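Local coordinates for malonyl CoA-acyl carrier protein transacylase (PDB 4RR5) that catalyses the transfer of the malonyl group from malonyl-CoA to holo-acyl carrier protein, a step in fatty acid biosynthesis, at residues A[28-33]-A[70-75]; A[50-53]-A[57-60]; A[89-94]-A[235-240]; A[213-218]-A[228-233]. All blocks are in the same frame, centred on the assembly; numbering follows the deposited sequence.

How the contacts relate
From the N terminus, helix 25-38 meets the far end of helix 56-76 in contact 1, which closes a mostly helical loop. Contact 2 falls within that loop, where the chain passes from helix 50-54 straight into the start of helix 56-76. The chain then enters helix 90-97 just after Ser-88, and contact 3 joins this helix to residues 235-240 much later in the sequence. Contact 4 sits inside that long loop, packing helix 227-235 on strand 215-217. Contacts 3 and 4 touch: Asn-218 links to Glu-91 and Gln-237. Leu-89 packs on Gln-60, bringing contact 2 against contact 3, whereas contact 1 stands apart at the surface.

Contact 1 of 4, residues A[28-33]-A[70-75]; sequences KEKYQQ and LADLLR
The carboxylate oxygen Asp-72 OD2 is gripped by two groups, the ammonium of Lys-30 and the hydroxyl of Tyr-96 from helix 90-97. Lys-30 NZ lies 2.8 Å from Asp-72 OD2 in a hydrogen-bonded salt bridge, and it comes nearly head-on to this oxygen, in line with its C-O bond. The bridge is therefore one-pronged: the other oxygen, Asp-72 OD1, is 4.9 Å from Lys-30 NZ. Lys-30 CE lies beside Asp-72 OD2 at a modelled 3.0 Å, a value too short to be relied on. Two bends shape the lysine. One is at chi2, and the other, at chi4 (49°), turns NZ out of the run of the chain and toward the acid; the two side chains cross at about a right angle. They have to span a considerable gap, because the CA atoms of Lys-30 and Asp-72 are 10.0 Å apart. Segments 28-33 and 70-75, on helices 25-38 and 56-76 of the acyltransferase domain, meet through this ion pair at the surface. Apolar packing of the helices lies nearby, where Lys-30 rests on Ile-69 and Tyr-31 meets Val-65, Ile-66 and Ile-69. An alanine at Lys-30 is likely to leave the Asp-72 carboxylate without its positive mate and to remove this polar tie between the two helices. Since OD2 also serves Tyr-96, the charge of Asp-72 probably couples three helices, 25-38, 56-76 and 90-97, through one oxygen.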
loop_
_atom_site.group_PDB
_atom_site.type_symbol
_atom_site.label_atom_id
_atom_site.label_comp_id
_atom_site.label_asym_id
_atom_site.label_seq_id
_atom_site.Cartn_x
_atom_site.Cartn_y
_atom_site.Cartn_z
ATOM N N LYS A 28 6.866 4.417 21.063
ATOM C CA LYS A 28 6.521 5.611 21.837
ATOM C C LYS A 28 7.101 6.832 21.138
ATOM O O LYS A 28 6.385 7.782 20.806
ATOM C CB LYS A 28 7.045 5.502 23.273
ATOM C CG LYS A 28 6.620 6.635 24.231
ATOM C CD LYS A 28 7.249 6.444 25.625
ATOM C CE LYS A 28 6.777 7.473 26.645
ATOM N NZ LYS A 28 7.450 7.297 27.992
ATOM N N GLU A 29 8.403 6.758 20.884
ATOM C CA GLU A 29 9.159 7.803 20.219
ATOM C C GLU A 29 8.558 8.193 18.861
ATOM O O GLU A 29 8.164 9.342 18.654
ATOM C CB GLU A 29 10.612 7.333 20.079
ATOM C CG GLU A 29 11.485 8.121 19.120
ATOM C CD GLU A 29 12.853 7.468 18.906
ATOM O OE1 GLU A 29 13.230 6.557 19.682
ATOM O OE2 GLU A 29 13.559 7.865 17.952
ATOM N N LYS A 30 8.449 7.242 17.944
ATOM C CA LYS A 30 7.929 7.560 16.616
ATOM C C LYS A 30 6.493 8.093 16.628
ATOM O O LYS A 30 6.140 8.943 15.808
ATOM C CB LYS A 30 8.017 6.340 15.709
ATOM C CG LYS A 30 9.419 6.025 15.340
ATOM C CD LYS A 30 9.493 5.430 13.963
ATOM C CE LYS A 30 10.920 5.538 13.460
ATOM N NZ LYS A 30 11.853 5.029 14.515
ATOM N N TYR A 31 5.675 7.606 17.551
ATOM C CA TYR A 31 4.335 8.147 17.714
ATOM C C TYR A 31 4.392 9.618 18.063
ATOM O O TYR A 31 3.570 10.392 17.588
ATOM C CB TYR A 31 3.548 7.392 18.799
ATOM C CG TYR A 31 2.927 6.091 18.323
ATOM C CD1 TYR A 31 2.433 5.970 17.028
ATOM C CD2 TYR A 31 2.855 4.978 19.164
ATOM C CE1 TYR A 31 1.872 4.782 16.587
ATOM C CE2 TYR A 31 2.294 3.779 18.730
ATOM C CZ TYR A 31 1.803 3.684 17.437
ATOM O OH TYR A 31 1.252 2.494 16.981
ATOM N N GLN A 32 5.358 10.000 18.899
ATOM C CA GLN A 32 5.487 11.397 19.327
ATOM C C GLN A 32 5.984 12.252 18.176
ATOM O O GLN A 32 5.486 13.355 17.967
ATOM C CB GLN A 32 6.419 11.529 20.537
ATOM C CG GLN A 32 5.746 11.181 21.864
ATOM C CD GLN A 32 6.735 10.921 23.000
ATOM O OE1 GLN A 32 7.950 11.112 22.856
ATOM N NE2 GLN A 32 6.216 10.479 24.139
ATOM N N GLN A 33 6.960 11.731 17.431
ATOM C CA GLN A 33 7.381 12.341 16.177
ATOM C C GLN A 33 6.216 12.520 15.212
ATOM O O GLN A 33 6.066 13.584 14.614
ATOM C CB GLN A 33 8.448 11.506 15.490
ATOM C CG GLN A 33 9.745 11.402 16.224
ATOM C CD GLN A 33 10.761 10.625 15.418
ATOM O OE1 GLN A 33 11.390 9.688 15.921
ATOM N NE2 GLN A 33 10.920 11.004 14.147
ATOM N N LEU A 70 6.675 -1.024 13.076
ATOM C CA LEU A 70 6.877 -2.467 12.952
ATOM C C LEU A 70 8.213 -2.828 12.291
ATOM O O LEU A 70 8.906 -3.750 12.743
ATOM C CB LEU A 70 5.722 -3.091 12.175
ATOM C CG LEU A 70 4.473 -3.233 13.034
ATOM C CD1 LEU A 70 3.277 -3.592 12.162
ATOM C CD2 LEU A 70 4.706 -4.263 14.150
ATOM N N ALA A 71 8.588 -2.096 11.240
ATOM C CA ALA A 71 9.863 -2.336 10.577
ATOM C C ALA A 71 11.043 -2.154 11.533
ATOM O O ALA A 71 11.994 -2.944 11.535
ATOM C CB ALA A 71 10.014 -1.416 9.384
ATOM N N ASP A 72 10.993 -1.103 12.340
ATOM C CA ASP A 72 12.079 -0.845 13.267
ATOM C C ASP A 72 12.072 -1.848 14.414
ATOM O O ASP A 72 13.124 -2.214 14.925
ATOM C CB ASP A 72 11.997 0.572 13.799
ATOM C CG ASP A 72 12.284 1.588 12.736
ATOM O OD1 ASP A 72 12.836 1.202 11.690
ATOM O OD2 ASP A 72 11.971 2.769 12.935
ATOM N N LEU A 73 10.887 -2.296 14.818
ATOM C CA LEU A 73 10.789 -3.313 15.859
ATOM C C LEU A 73 11.410 -4.632 15.388
ATOM O O LEU A 73 12.142 -5.277 16.136
ATOM C CB LEU A 73 9.337 -3.515 16.278
ATOM C CG LEU A 73 8.801 -2.356 17.118
ATOM C CD1 LEU A 73 7.323 -2.543 17.383
ATOM C CD2 LEU A 73 9.594 -2.237 18.409
ATOM N N LEU A 74 11.118 -5.004 14.143
ATOM C CA LEU A 74 11.736 -6.156 13.494
ATOM C C LEU A 74 13.262 -6.038 13.450
ATOM O O LEU A 74 13.979 -6.977 13.804
ATOM C CB LEU A 74 11.178 -6.320 12.083
ATOM C CG LEU A 74 9.805 -6.970 12.087
ATOM C CD1 LEU A 74 9.062 -6.743 10.762
ATOM C CD2 LEU A 74 9.946 -8.461 12.422
ATOM N N ARG A 75 13.747 -4.873 13.033
ATOM C CA ARG A 75 15.179 -4.610 13.019
ATOM C C ARG A 75 15.796 -4.790 14.397
ATOM O O ARG A 75 16.796 -5.492 14.545
ATOM C CB ARG A 75 15.467 -3.210 12.486
ATOM C CG ARG A 75 15.240 -3.111 10.976
ATOM C CD ARG A 75 15.930 -1.910 10.359
ATOM N NE ARG A 75 15.739 -1.890 8.915
ATOM C CZ ARG A 75 16.396 -2.672 8.060
ATOM N NH1 ARG A 75 17.299 -3.543 8.496
ATOM N NH2 ARG A 75 16.143 -2.584 6.767
#

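Contact 2 of 4, residues A[50-53]-A[57-60]; sequences EASL and QNTQ
Leu-53 and Thr-59 bring their CA atoms to 5.7 Å as the chain leaves the short helix 50-54 and enters the long helix 56-76. At this helix-to-helix junction, side chains from the start of the second helix reach back to main-chain carbonyls of the first. Asn-58 makes the clearest bond: its CG lies opposite its own carbonyl carbon (chi1 -65°), and from there ND2 donates to Ser-52 O at 2.7 Å with an N-H...O angle of 161°. The acceptor lies close to the amide plane of Asn-58, but the donor stands above the carbonyl plane of Ser-52, 35° out of it. At the other end of the same amide, OD1 receives Lys-45 NZ, which settles which way the group is flipped. One residue on, the hydroxyl of Thr-59 is directed at Leu-53 O, and weak bonds join it to Leu-55 O and to Gln-10 NE2. The side chains of Leu-53 and Thr-59 both touch Gln-13, so the junction backs onto the loop that follows strand 3-7. The modelled separation of Thr-59 OG1 and Leu-53 O, 2.3 Å, is so short that its exact value is doubtful. Thr-59 CB lies 3.4 Å from Leu-53 O.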
loop_
_atom_site.group_PDB
_atom_site.type_symbol
_atom_site.label_atom_id
_atom_site.label_comp_id
_atom_site.label_asym_id
_atom_site.label_seq_id
_atom_site.Cartn_x
_atom_site.Cartn_y
_atom_site.Cartn_z
ATOM N N GLU A 50 -14.610 3.609 13.550
ATOM C CA GLU A 50 -14.201 2.831 12.380
ATOM C C GLU A 50 -14.260 3.621 11.058
ATOM O O GLU A 50 -13.253 3.758 10.361
ATOM C CB GLU A 50 -15.077 1.590 12.296
ATOM C CG GLU A 50 -14.767 0.625 11.193
ATOM C CD GLU A 50 -15.306 -0.762 11.522
ATOM O OE1 GLU A 50 -16.268 -1.208 10.860
ATOM O OE2 GLU A 50 -14.766 -1.401 12.454
ATOM N N ALA A 51 -15.433 4.144 10.725
ATOM C CA ALA A 51 -15.609 4.923 9.503
ATOM C C ALA A 51 -14.604 6.068 9.422
ATOM O O ALA A 51 -13.971 6.281 8.394
ATOM C CB ALA A 51 -17.017 5.454 9.428
ATOM N N SER A 52 -14.455 6.792 10.522
ATOM C CA SER A 52 -13.480 7.869 10.618
ATOM C C SER A 52 -12.032 7.402 10.333
ATOM O O SER A 52 -11.250 8.127 9.713
ATOM C CB SER A 52 -13.574 8.506 12.008
ATOM O OG SER A 52 -12.498 9.398 12.252
ATOM N N LEU A 53 -11.679 6.199 10.786
ATOM C CA LEU A 53 -10.334 5.661 10.569
ATOM C C LEU A 53 -10.134 5.322 9.098
ATOM O O LEU A 53 -9.015 5.350 8.584
ATOM C CB LEU A 53 -10.086 4.407 11.428
ATOM C CG LEU A 53 -8.674 3.803 11.415
ATOM C CD1 LEU A 53 -7.606 4.841 11.775
ATOM C CD2 LEU A 53 -8.575 2.603 12.335
ATOM N N GLN A 57 -7.312 10.224 4.599
ATOM C CA GLN A 57 -6.429 11.233 5.198
ATOM C C GLN A 57 -6.023 10.877 6.627
ATOM O O GLN A 57 -5.053 11.415 7.153
ATOM C CB GLN A 57 -7.086 12.626 5.177
ATOM C CG GLN A 57 -8.329 12.792 6.063
ATOM C CD GLN A 57 -9.637 12.416 5.371
ATOM O OE1 GLN A 57 -9.655 12.046 4.194
ATOM N NE2 GLN A 57 -10.745 12.529 6.105
ATOM N N ASN A 58 -6.781 9.986 7.257
ATOM C CA ASN A 58 -6.371 9.384 8.523
ATOM C C ASN A 58 -5.605 8.089 8.278
ATOM O O ASN A 58 -4.520 7.878 8.809
ATOM C CB ASN A 58 -7.586 9.099 9.416
ATOM C CG ASN A 58 -8.321 10.373 9.855
ATOM O OD1 ASN A 58 -7.706 11.407 10.130
ATOM N ND2 ASN A 58 -9.645 10.290 9.927
ATOM N N THR A 59 -6.187 7.228 7.454
ATOM C CA THR A 59 -5.673 5.885 7.253
ATOM C C THR A 59 -4.232 5.864 6.764
ATOM O O THR A 59 -3.414 5.083 7.259
ATOM C CB THR A 59 -6.511 5.117 6.245
ATOM O OG1 THR A 59 -7.904 5.302 6.534
ATOM C CG2 THR A 59 -6.147 3.638 6.285
ATOM N N GLN A 60 -3.911 6.712 5.794
ATOM C CA GLN A 60 -2.606 6.590 5.180
ATOM C C GLN A 60 -1.497 6.940 6.179
ATOM O O GLN A 60 -0.613 6.114 6.413
ATOM C CB GLN A 60 -2.514 7.429 3.897
ATOM C CG GLN A 60 -3.442 6.939 2.802
ATOM C CD GLN A 60 -3.063 7.492 1.442
ATOM O OE1 GLN A 60 -1.885 7.711 1.153
ATOM N NE2 GLN A 60 -4.058 7.736 0.605
#

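Contact 3 of 4, residues A[89-94]-A[235-240]; sequences LGEYSA and IQQMTG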
loop_
_atom_site.group_PDB
_atom_site.type_symbol
_atom_site.label_atom_id
_atom_site.label_comp_id
_atom_site.label_asym_id
_atom_site.label_seq_id
_atom_site.Cartn_x
_atom_site.Cartn_y
_atom_site.Cartn_z
ATOM N N LEU A 89 -0.021 2.939 -0.669
ATOM C CA LEU A 89 0.535 3.596 0.518
ATOM C C LEU A 89 1.712 2.778 1.086
ATOM O O LEU A 89 2.744 3.343 1.485
ATOM C CB LEU A 89 -0.565 3.800 1.574
ATOM C CG LEU A 89 -0.260 4.339 2.989
ATOM C CD1 LEU A 89 0.352 3.258 3.911
ATOM C CD2 LEU A 89 0.602 5.622 2.970
ATOM N N GLY A 90 1.556 1.453 1.104
ATOM C CA GLY A 90 2.610 0.563 1.554
ATOM C C GLY A 90 3.995 0.855 0.989
ATOM O O GLY A 90 5.006 0.669 1.678
ATOM N N GLU A 91 4.041 1.313 -0.263
ATOM C CA GLU A 91 5.302 1.598 -0.948
ATOM C C GLU A 91 6.127 2.605 -0.155
ATOM O O GLU A 91 7.349 2.477 -0.068
ATOM C CB GLU A 91 5.041 2.126 -2.369
ATOM C CG GLU A 91 6.303 2.314 -3.256
ATOM C CD GLU A 91 6.014 1.996 -4.725
ATOM O OE1 GLU A 91 6.294 2.852 -5.595
ATOM O OE2 GLU A 91 5.480 0.891 -5.005
ATOM N N TYR A 92 5.455 3.598 0.429
ATOM C CA TYR A 92 6.123 4.597 1.264
ATOM C C TYR A 92 6.778 3.936 2.471
ATOM O O TYR A 92 7.928 4.226 2.794
ATOM C CB TYR A 92 5.138 5.695 1.701
ATOM C CG TYR A 92 4.755 6.590 0.539
ATOM C CD1 TYR A 92 3.767 6.197 -0.373
ATOM C CD2 TYR A 92 5.408 7.803 0.323
ATOM C CE1 TYR A 92 3.445 6.990 -1.463
ATOM C CE2 TYR A 92 5.080 8.602 -0.752
ATOM C CZ TYR A 92 4.104 8.193 -1.645
ATOM O OH TYR A 92 3.784 8.992 -2.723
ATOM N N SER A 93 6.048 3.037 3.118
ATOM C CA SER A 93 6.597 2.286 4.228
ATOM C C SER A 93 7.783 1.450 3.754
ATOM O O SER A 93 8.804 1.362 4.442
ATOM C CB SER A 93 5.530 1.392 4.864
ATOM O OG SER A 93 4.363 2.128 5.204
ATOM N N ALA A 94 7.644 0.832 2.585
ATOM C CA ALA A 94 8.729 0.036 2.024
ATOM C C ALA A 94 9.959 0.916 1.756
ATOM O O ALA A 94 11.085 0.556 2.098
ATOM C CB ALA A 94 8.269 -0.659 0.750
ATOM N N ILE A 235 6.508 8.631 -8.332
ATOM C CA ILE A 235 5.815 9.740 -8.983
ATOM C C ILE A 235 4.752 9.242 -9.952
ATOM O O ILE A 235 3.686 9.846 -10.081
ATOM C CB ILE A 235 6.818 10.656 -9.729
ATOM C CG1 ILE A 235 7.548 11.550 -8.719
ATOM C CG2 ILE A 235 6.114 11.498 -10.807
ATOM C CD1 ILE A 235 8.621 12.389 -9.325
ATOM N N GLN A 236 5.031 8.120 -10.608
ATOM C CA GLN A 236 4.081 7.516 -11.532
ATOM C C GLN A 236 2.957 6.720 -10.840
ATOM O O GLN A 236 1.962 6.354 -11.469
ATOM C CB GLN A 236 4.832 6.617 -12.507
ATOM C CG GLN A 236 5.643 7.407 -13.518
ATOM C CD GLN A 236 6.654 6.556 -14.260
ATOM O OE1 GLN A 236 6.709 5.341 -14.082
ATOM N NE2 GLN A 236 7.461 7.192 -15.098
ATOM N N GLN A 237 3.100 6.477 -9.542
ATOM C CA GLN A 237 2.244 5.511 -8.870
ATOM C C GLN A 237 0.798 5.966 -8.739
ATOM O O GLN A 237 -0.119 5.151 -8.800
ATOM C CB GLN A 237 2.796 5.200 -7.486
ATOM C CG GLN A 237 1.997 4.162 -6.719
ATOM C CD GLN A 237 2.169 4.322 -5.241
ATOM O OE1 GLN A 237 2.049 5.436 -4.715
ATOM N NE2 GLN A 237 2.473 3.224 -4.554
ATOM N N MET A 238 0.586 7.263 -8.561
ATOM C CA MET A 238 -0.736 7.699 -8.179
ATOM C C MET A 238 -1.743 7.587 -9.323
ATOM O O MET A 238 -2.938 7.379 -9.080
ATOM C CB MET A 238 -0.698 9.129 -7.647
ATOM C CG MET A 238 -2.029 9.540 -7.035
ATOM S SD MET A 238 -2.079 11.233 -6.472
ATOM C CE MET A 238 -0.887 11.154 -5.134
ATOM N N THR A 239 -1.270 7.723 -10.561
ATOM C CA THR A 239 -2.144 7.610 -11.734
ATOM C C THR A 239 -2.083 6.225 -12.372
ATOM O O THR A 239 -2.830 5.918 -13.309
ATOM C CB THR A 239 -1.788 8.636 -12.804
ATOM O OG1 THR A 239 -0.381 8.556 -13.078
ATOM C CG2 THR A 239 -2.146 10.035 -12.335
ATOM N N GLY A 240 -1.198 5.392 -11.844
ATOM C CA GLY A 240 -0.901 4.120 -12.450
ATOM C C GLY A 240 -1.394 2.971 -11.626
ATOM O O GLY A 240 -1.784 3.141 -10.472
HETATM O O HOH W 1 2.114 8.006 -4.827
#
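Gln-237 packs its amide nitrogen tightly against Glu-91, NE2 lying 3.5 Å from Glu-91 CB, while its amide oxygen lies more loosely by the Tyr-92 ring. On the tight side the two chains arrive from opposite directions, with the carboxylate and amide planes 34° apart. They meet without a polar bond to each other: Glu-91 OE2 takes the backbone N of Asn-218, and Gln-237 NE2 donates to Asn-218 OD1 and to Ser-88 O. With CG anti to the backbone N (chi1 -178°) and the chain extended beyond it, the glutamine carries its amide across to Glu-91 and the Ser-88 carbonyl. Ser-88, an active-site residue by similarity, and Gly-90 belong to a probable GxSxG nucleophile elbow, and Gln-237 grips the turn from which helix 90-97 departs. Gly-240 O bonds to ND1 of His-188, the other active-site residue by similarity. On the looser side, Tyr-92 CE1 comes no closer than 3.9 Å to Gln-237 OE1, the ring and amide being tilted by 48°. Water 1 links the two groups there, at the ring edge in its plane, 2.9 Å from Tyr-92 OH and donating to Gln-237 OE1 at 2.6 Å. The same OE1 accepts a hydrogen bond from Arg-113 NH2.

Contact 4 of 4, residues A[213-218]-A[228-233]; sequences VPVLSN and DRLKEK
The short, weakly bonded strand 215-217 lies beside strand 83-86 at the edge of the alpha/beta core of the acyltransferase domain, Leu-216 bonding to Val-84, and turns Val-215 and Ser-217 toward helix 227-235. The axes of strand 215-217 and of the helix segment 228-233 are inclined by 27°, running in the same general direction, with a closest approach of 9.5 Å. The forked end of Leu-230 fills the space between them. Its CD1 meets Val-215 CG2 at 3.6 Å, and its other branch, CD2, lies 3.4 Å from Ser-217 OG. Farther along the helix, the aliphatic part of Lys-233 runs past the serine, CD 3.5 Å from Ser-217 CB. With an alanine in place of Leu-230, a gap would probably open beside Val-215, and the apolar cover over Ser-217 OG would be lost. Two waters bridge the segments. Ser-217 OG, set opposite its own carbonyl carbon (chi1 -50°), donates to water 2 at 2.9 Å and accepts from water 3 at 2.6 Å. Water 3 also donates to Leu-230 O, and water 2 donates to Val-215 O while accepting from Lys-233 NZ, whose stronger partner is Asp-220 O. The buried hydroxyl is thus supplied as both donor and acceptor. Asn-218, the residue after Ser-217, bonds through OD1 to Ser-88 N, so this helix-on-strand layer adjoins a probable nucleophile elbow of a FabD-type acyltransferase.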
loop_
_atom_site.group_PDB
_atom_site.type_symbol
_atom_site.label_atom_id
_atom_site.label_comp_id
_atom_site.label_asym_id
_atom_site.label_seq_id
_atom_site.Cartn_x
_atom_site.Cartn_y
_atom_site.Cartn_z
ATOM N N VAL A 213 18.203 -2.301 0.239
ATOM C CA VAL A 213 17.744 -3.580 -0.318
ATOM C C VAL A 213 16.878 -3.316 -1.565
ATOM O O VAL A 213 16.449 -2.180 -1.812
ATOM C CB VAL A 213 16.947 -4.420 0.709
ATOM C CG1 VAL A 213 17.837 -4.883 1.831
ATOM C CG2 VAL A 213 15.796 -3.642 1.259
ATOM N N PRO A 214 16.643 -4.354 -2.378
ATOM C CA PRO A 214 15.796 -4.130 -3.555
ATOM C C PRO A 214 14.362 -3.759 -3.200
ATOM O O PRO A 214 13.735 -4.435 -2.380
ATOM C CB PRO A 214 15.833 -5.483 -4.281
ATOM C CG PRO A 214 17.120 -6.088 -3.870
ATOM C CD PRO A 214 17.331 -5.656 -2.437
ATOM N N VAL A 215 13.867 -2.687 -3.819
ATOM C CA VAL A 215 12.466 -2.295 -3.748
ATOM C C VAL A 215 11.751 -2.710 -5.024
ATOM O O VAL A 215 12.229 -2.401 -6.121
ATOM C CB VAL A 215 12.324 -0.767 -3.567
ATOM C CG1 VAL A 215 10.873 -0.374 -3.236
ATOM C CG2 VAL A 215 13.307 -0.264 -2.515
ATOM N N LEU A 216 10.620 -3.402 -4.900
ATOM C CA LEU A 216 9.783 -3.680 -6.073
ATOM C C LEU A 216 8.581 -2.735 -6.107
ATOM O O LEU A 216 7.623 -2.908 -5.359
ATOM C CB LEU A 216 9.310 -5.139 -6.098
ATOM C CG LEU A 216 10.362 -6.223 -6.377
ATOM C CD1 LEU A 216 11.407 -6.351 -5.264
ATOM C CD2 LEU A 216 9.686 -7.560 -6.622
ATOM N N SER A 217 8.625 -1.750 -6.997
ATOM C CA SER A 217 7.603 -0.712 -7.011
ATOM C C SER A 217 6.304 -1.051 -7.765
ATOM O O SER A 217 6.304 -1.819 -8.730
ATOM C CB SER A 217 8.211 0.552 -7.576
ATOM O OG SER A 217 9.425 0.813 -6.898
ATOM N N ASN A 218 5.202 -0.448 -7.312
ATOM C CA ASN A 218 3.865 -0.737 -7.817
ATOM C C ASN A 218 3.709 -0.650 -9.335
ATOM O O ASN A 218 3.077 -1.515 -9.943
ATOM C CB ASN A 218 2.830 0.211 -7.174
ATOM C CG ASN A 218 2.493 -0.146 -5.728
ATOM O OD1 ASN A 218 1.712 0.554 -5.083
ATOM N ND2 ASN A 218 3.089 -1.222 -5.210
ATOM N N ASP A 228 16.788 7.329 -7.836
ATOM C CA ASP A 228 16.109 8.185 -8.800
ATOM C C ASP A 228 15.090 7.417 -9.637
ATOM O O ASP A 228 14.052 7.959 -10.020
ATOM C CB ASP A 228 17.138 8.877 -9.691
ATOM C CG ASP A 228 17.830 10.015 -8.981
ATOM O OD1 ASP A 228 17.166 10.715 -8.185
ATOM O OD2 ASP A 228 19.047 10.186 -9.194
ATOM N N ARG A 229 15.387 6.158 -9.918
ATOM C CA ARG A 229 14.427 5.330 -10.617
ATOM C C ARG A 229 13.219 5.095 -9.695
ATOM O O ARG A 229 12.069 5.135 -10.150
ATOM C CB ARG A 229 15.064 4.012 -11.063
ATOM C CG ARG A 229 14.099 3.055 -11.788
ATOM C CD ARG A 229 13.482 3.641 -13.084
ATOM N NE ARG A 229 12.625 2.647 -13.735
ATOM C CZ ARG A 229 11.352 2.840 -14.076
ATOM N NH1 ARG A 229 10.761 4.008 -13.864
ATOM N NH2 ARG A 229 10.667 1.858 -14.639
ATOM N N LEU A 230 13.486 4.883 -8.400
ATOM C CA LEU A 230 12.427 4.667 -7.405
ATOM C C LEU A 230 11.503 5.883 -7.248
ATOM O O LEU A 230 10.287 5.730 -7.189
ATOM C CB LEU A 230 13.028 4.294 -6.053
ATOM C CG LEU A 230 13.588 2.880 -5.934
ATOM C CD1 LEU A 230 14.026 2.639 -4.514
ATOM C CD2 LEU A 230 12.582 1.836 -6.345
ATOM N N LYS A 231 12.080 7.079 -7.187
ATOM C CA LYS A 231 11.285 8.302 -7.191
ATOM C C LYS A 231 10.422 8.400 -8.449
ATOM O O LYS A 231 9.226 8.734 -8.388
ATOM C CB LYS A 231 12.172 9.543 -7.092
ATOM C CG LYS A 231 11.370 10.799 -6.785
ATOM C CD LYS A 231 12.139 12.086 -7.046
ATOM C CE LYS A 231 13.432 12.148 -6.255
ATOM N NZ LYS A 231 13.860 13.565 -6.067
ATOM N N GLU A 232 11.033 8.100 -9.589
ATOM C CA GLU A 232 10.327 8.103 -10.866
ATOM C C GLU A 232 9.143 7.144 -10.806
ATOM O O GLU A 232 8.028 7.522 -11.118
ATOM C CB GLU A 232 11.272 7.725 -12.011
ATOM C CG GLU A 232 10.703 7.960 -13.416
ATOM C CD GLU A 232 11.372 7.100 -14.492
ATOM O OE1 GLU A 232 12.549 6.692 -14.323
ATOM O OE2 GLU A 232 10.702 6.813 -15.507
ATOM N N LYS A 233 9.381 5.911 -10.393
ATOM C CA LYS A 233 8.300 4.948 -10.245
ATOM C C LYS A 233 7.231 5.414 -9.228
ATOM O O LYS A 233 6.038 5.162 -9.402
ATOM C CB LYS A 233 8.856 3.594 -9.817
ATOM C CG LYS A 233 9.911 3.001 -10.735
ATOM C CD LYS A 233 10.224 1.597 -10.268
ATOM C CE LYS A 233 11.252 0.890 -11.110
ATOM N NZ LYS A 233 11.074 -0.571 -10.902
HETATM O O HOH W 2 11.408 -0.875 -8.070
HETATM O O HOH W 3 9.109 3.239 -5.933
#